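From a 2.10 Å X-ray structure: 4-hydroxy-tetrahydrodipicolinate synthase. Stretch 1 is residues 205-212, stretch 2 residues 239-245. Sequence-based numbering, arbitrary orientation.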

ATOM      1  N   SER A 205      -7.418   7.467  24.047  1.00 14.16           N
ATOM      2  CA  SER A 205      -7.733   8.652  23.276  1.00 15.43           C
ATOM      3  C   SER A 205      -6.628   9.693  23.346  1.00 17.43           C
ATOM      4  O   SER A 205      -5.988   9.869  24.384  1.00 15.87           O
ATOM      5  N   VAL A 206      -6.416  10.375  22.224  1.00 16.35           N
ATOM      6  CA  VAL A 206      -5.605  11.583  22.190  1.00 16.95           C
ATOM      7  C   VAL A 206      -6.453  12.812  22.416  1.00 15.16           C
ATOM      8  O   VAL A 206      -6.059  13.692  23.175  1.00 13.07           O
ATOM      9  N   ALA A 207      -7.619  12.881  21.744  1.00 13.63           N
ATOM     10  CA  ALA A 207      -8.444  14.088  21.800  1.00 17.69           C
ATOM     11  C   ALA A 207      -8.886  14.408  23.222  1.00 16.07           C
ATOM     12  O   ALA A 207      -9.084  15.579  23.548  1.00 13.75           O
ATOM     13  N   SER A 208      -9.037  13.381  24.073  1.00 15.73           N
ATOM     14  CA  SER A 208      -9.502  13.573  25.437  1.00 16.38           C
ATOM     15  C   SER A 208      -8.541  14.405  26.280  1.00 16.49           C
ATOM     16  O   SER A 208      -8.944  14.850  27.355  1.00 15.95           O
ATOM     17  N   ASN A 209      -7.297  14.599  25.818  1.00 14.34           N
ATOM     18  CA  ASN A 209      -6.363  15.539  26.436  1.00 16.81           C
ATOM     19  C   ASN A 209      -6.942  16.940  26.467  1.00 18.88           C
ATOM     20  O   ASN A 209      -6.696  17.714  27.406  1.00 12.62           O
ATOM     21  N   LEU A 210      -7.664  17.292  25.409  1.00 14.74           N
ATOM     22  CA  LEU A 210      -8.238  18.604  25.210  1.00 16.71           C
ATOM     23  C   LEU A 210      -9.683  18.664  25.654  1.00 19.39           C
ATOM     24  O   LEU A 210     -10.073  19.610  26.347  1.00 20.10           O
ATOM     25  N   PHE A 211     -10.466  17.642  25.297  1.00 16.12           N
ATOM     26  CA  PHE A 211     -11.912  17.615  25.527  1.00 16.08           C
ATOM     27  C   PHE A 211     -12.274  16.299  26.204  1.00 16.54           C
ATOM     28  O   PHE A 211     -12.928  15.434  25.604  1.00 17.12           O
ATOM     29  N   PRO A 212     -11.864  16.122  27.467  1.00 15.55           N
ATOM     30  CA  PRO A 212     -12.149  14.852  28.168  1.00 14.82           C
ATOM     31  C   PRO A 212     -13.631  14.538  28.311  1.00 15.93           C
ATOM     32  O   PRO A 212     -14.049  13.415  28.033  1.00 16.36           O
ATOM     33  N   PRO A 239     -13.691  16.857  12.719  1.00 19.06           N
ATOM     34  CA  PRO A 239     -12.583  17.661  12.174  1.00 17.30           C
ATOM     35  C   PRO A 239     -11.437  17.850  13.154  1.00 18.29           C
ATOM     36  O   PRO A 239     -10.268  17.868  12.734  1.00 16.62           O
ATOM     37  N   LEU A 240     -11.727  17.952  14.449  1.00 14.61           N
ATOM     38  CA  LEU A 240     -10.642  17.945  15.429  1.00 15.57           C
ATOM     39  C   LEU A 240      -9.898  16.607  15.415  1.00 15.93           C
ATOM     40  O   LEU A 240      -8.664  16.579  15.397  1.00 15.58           O
ATOM     41  N   PHE A 241     -10.641  15.483  15.411  1.00 14.26           N
ATOM     42  CA  PHE A 241      -9.997  14.169  15.349  1.00 14.54           C
ATOM     43  C   PHE A 241      -9.022  14.083  14.188  1.00 17.37           C
ATOM     44  O   PHE A 241      -7.934  13.501  14.316  1.00 16.54           O
ATOM     45  N   ARG A 242      -9.433  14.610  13.027  1.00 16.10           N
ATOM     46  CA  ARG A 242      -8.608  14.643  11.824  1.00 17.73           C
ATOM     47  C   ARG A 242      -7.364  15.514  12.014  1.00 20.12           C
ATOM     48  O   ARG A 242      -6.238  15.094  11.720  1.00 17.83           O
ATOM     49  N   ASP A 243      -7.547  16.743  12.487  1.00 17.41           N
ATOM     50  CA  ASP A 243      -6.421  17.659  12.580  1.00 17.39           C
ATOM     51  C   ASP A 243      -5.478  17.351  13.742  1.00 18.32           C
ATOM     52  O   ASP A 243      -4.345  17.840  13.740  1.00 18.31           O
ATOM     53  N   LEU A 244      -5.882  16.529  14.707  1.00 20.98           N
ATOM     54  CA  LEU A 244      -4.908  16.071  15.699  1.00 17.02           C
ATOM     55  C   LEU A 244      -3.913  15.082  15.119  1.00 21.72           C
ATOM     56  O   LEU A 244      -2.980  14.684  15.837  1.00 15.96           O
ATOM     57  N   MET A 245      -4.106  14.669  13.848  1.00 17.70           N
ATOM     58  CA  MET A 245      -3.134  13.878  13.093  1.00 20.08           C
ATOM     59  C   MET A 245      -2.606  14.612  11.859  1.00 17.82           C
ATOM     60  O   MET A 245      -2.057  13.970  10.965  1.00 18.79           O
TER

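The contact between these two stretches is a small, wholly apolar one, burying 263 Å² in all with no hydrogen bond crossing it, and it illustrates how a helical segment can meet a turn through apolar side chains. The backbones come nearest at Ala207 and Phe241, whose CA atoms lie 6.6 Å apart. In the first stretch the CA-to-CB bonds of Val206, Ala207, Leu210 and Phe211 point toward the second, while that of Ser208 points away. Phe241 (chi1 m) leaves its backbone sideways, yet its ring reaches across, and CE1 meets Ala207 CB edge-on at 3.4 Å. Leu244 (m, t) points toward the first stretch and has the largest covered area: its CD1 sits 3.6 Å from Ala207 CA and 4.4 Å from CG1 of Val206 (chi1 t), while its CD2 lies 4.1 Å from CD1 of Leu210 (m, t). Four residues earlier, Leu240 (t, p) also points toward the first stretch; its CD2 approaches CE2 of Phe211 (chi1 m) at 3.4 Å, near the plane of that ring, and its CD1 stands 4.5 Å from Leu210 CD1.

Polar side-chain bonds run within each stretch, not between them. In the first, Ser208 N donates to Ser205 OG (2.9 Å) and Asn209 ND2 to Val206 O (2.9 Å); in the second, Arg242 NH1 forms a salt bridge with Asp243 OD2 (3.2 Å).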

ATOM      1  CB  SER A 205      -9.039   9.266  23.783  1.00 17.53           C
ATOM      2  OG  SER A 205      -9.178  10.569  23.318  1.00 14.72           O
ATOM      3  CB  VAL A 206      -4.857  11.705  20.847  1.00 15.26           C
ATOM      4  CG1 VAL A 206      -4.089  13.057  20.786  1.00 12.54           C
ATOM      5  CG2 VAL A 206      -3.941  10.524  20.631  1.00 15.07           C
ATOM      6  CB  ALA A 207      -9.689  13.937  20.924  1.00 13.62           C
ATOM      7  CB  SER A 208      -9.734  12.217  26.104  1.00 17.74           C
ATOM      8  OG  SER A 208      -8.558  11.419  26.109  1.00 15.50           O
ATOM      9  CB  ASN A 209      -5.054  15.583  25.654  1.00 13.34           C
ATOM     10  CG  ASN A 209      -4.089  14.513  26.056  1.00 16.46           C
ATOM     11  OD1 ASN A 209      -3.494  14.563  27.138  1.00 14.33           O
ATOM     12  ND2 ASN A 209      -3.910  13.523  25.175  1.00 15.79           N
ATOM     13  CB  LEU A 210      -8.153  18.990  23.732  1.00 18.55           C
ATOM     14  CG  LEU A 210      -6.776  19.301  23.140  1.00 19.21           C
ATOM     15  CD1 LEU A 210      -6.880  19.274  21.616  1.00 14.09           C
ATOM     16  CD2 LEU A 210      -6.220  20.676  23.637  1.00 14.02           C
ATOM     17  CB  PHE A 211     -12.678  17.814  24.217  1.00 17.74           C
ATOM     18  CG  PHE A 211     -12.371  19.116  23.540  1.00 20.76           C
ATOM     19  CD1 PHE A 211     -12.903  20.303  24.025  1.00 19.25           C
ATOM     20  CD2 PHE A 211     -11.528  19.158  22.431  1.00 19.12           C
ATOM     21  CE1 PHE A 211     -12.620  21.526  23.409  1.00 26.74           C
ATOM     22  CE2 PHE A 211     -11.212  20.386  21.810  1.00 20.54           C
ATOM     23  CZ  PHE A 211     -11.778  21.578  22.303  1.00 21.73           C
ATOM     24  CB  PRO A 212     -11.472  15.058  29.543  1.00 14.71           C
ATOM     25  CG  PRO A 212     -11.388  16.528  29.714  1.00 18.29           C
ATOM     26  CD  PRO A 212     -11.122  17.071  28.320  1.00 14.30           C
ATOM     27  CB  PRO A 239     -13.261  18.985  11.815  1.00 18.03           C
ATOM     28  CG  PRO A 239     -14.690  18.555  11.469  1.00 20.41           C
ATOM     29  CD  PRO A 239     -14.986  17.551  12.549  1.00 18.94           C
ATOM     30  CB  LEU A 240     -11.172  18.265  16.834  1.00 14.98           C
ATOM     31  CG  LEU A 240     -10.021  18.268  17.875  1.00 18.93           C
ATOM     32  CD1 LEU A 240      -9.140  19.493  17.749  1.00 21.22           C
ATOM     33  CD2 LEU A 240     -10.545  18.130  19.291  1.00 20.99           C
ATOM     34  CB  PHE A 241     -11.024  13.055  15.203  1.00 15.15           C
ATOM     35  CG  PHE A 241     -11.854  12.812  16.423  1.00 16.89           C
ATOM     36  CD1 PHE A 241     -11.484  13.338  17.667  1.00 16.65           C
ATOM     37  CD2 PHE A 241     -13.007  12.056  16.326  1.00 13.08           C
ATOM     38  CE1 PHE A 241     -12.276  13.118  18.802  1.00 17.63           C
ATOM     39  CE2 PHE A 241     -13.820  11.827  17.457  1.00 15.75           C
ATOM     40  CZ  PHE A 241     -13.443  12.353  18.705  1.00 15.13           C
ATOM     41  CB  ARG A 242      -9.485  15.158  10.674  1.00 20.47           C
ATOM     42  CG  ARG A 242      -9.081  14.966   9.241  1.00 27.25           C
ATOM     43  CD  ARG A 242      -9.955  15.958   8.407  1.00 31.81           C
ATOM     44  NE  ARG A 242      -9.836  17.340   8.926  1.00 29.76           N
ATOM     45  CZ  ARG A 242     -10.798  18.271   8.914  1.00 27.48           C
ATOM     46  NH1 ARG A 242     -10.555  19.468   9.433  1.00 26.08           N
ATOM     47  NH2 ARG A 242     -11.999  18.017   8.396  1.00 24.31           N
ATOM     48  CB  ASP A 243      -6.936  19.095  12.650  1.00 18.21           C
ATOM     49  CG  ASP A 243      -7.397  19.570  11.308  1.00 25.93           C
ATOM     50  OD1 ASP A 243      -7.029  18.895  10.323  1.00 25.06           O
ATOM     51  OD2 ASP A 243      -8.119  20.579  11.213  1.00 30.32           O
ATOM     52  CB  LEU A 244      -5.622  15.435  16.883  1.00 18.63           C
ATOM     53  CG  LEU A 244      -6.310  16.475  17.777  1.00 17.32           C
ATOM     54  CD1 LEU A 244      -7.015  15.760  18.913  1.00 17.45           C
ATOM     55  CD2 LEU A 244      -5.294  17.487  18.307  1.00 18.41           C
ATOM     56  CB  MET A 245      -3.750  12.544  12.647  1.00 17.86           C
ATOM     57  CG  MET A 245      -3.810  11.505  13.726  1.00 23.83           C
ATOM     58  SD  MET A 245      -4.521   9.906  13.188  1.00 43.43           S
ATOM     59  CE  MET A 245      -6.167  10.415  12.798  1.00 32.41           C
TER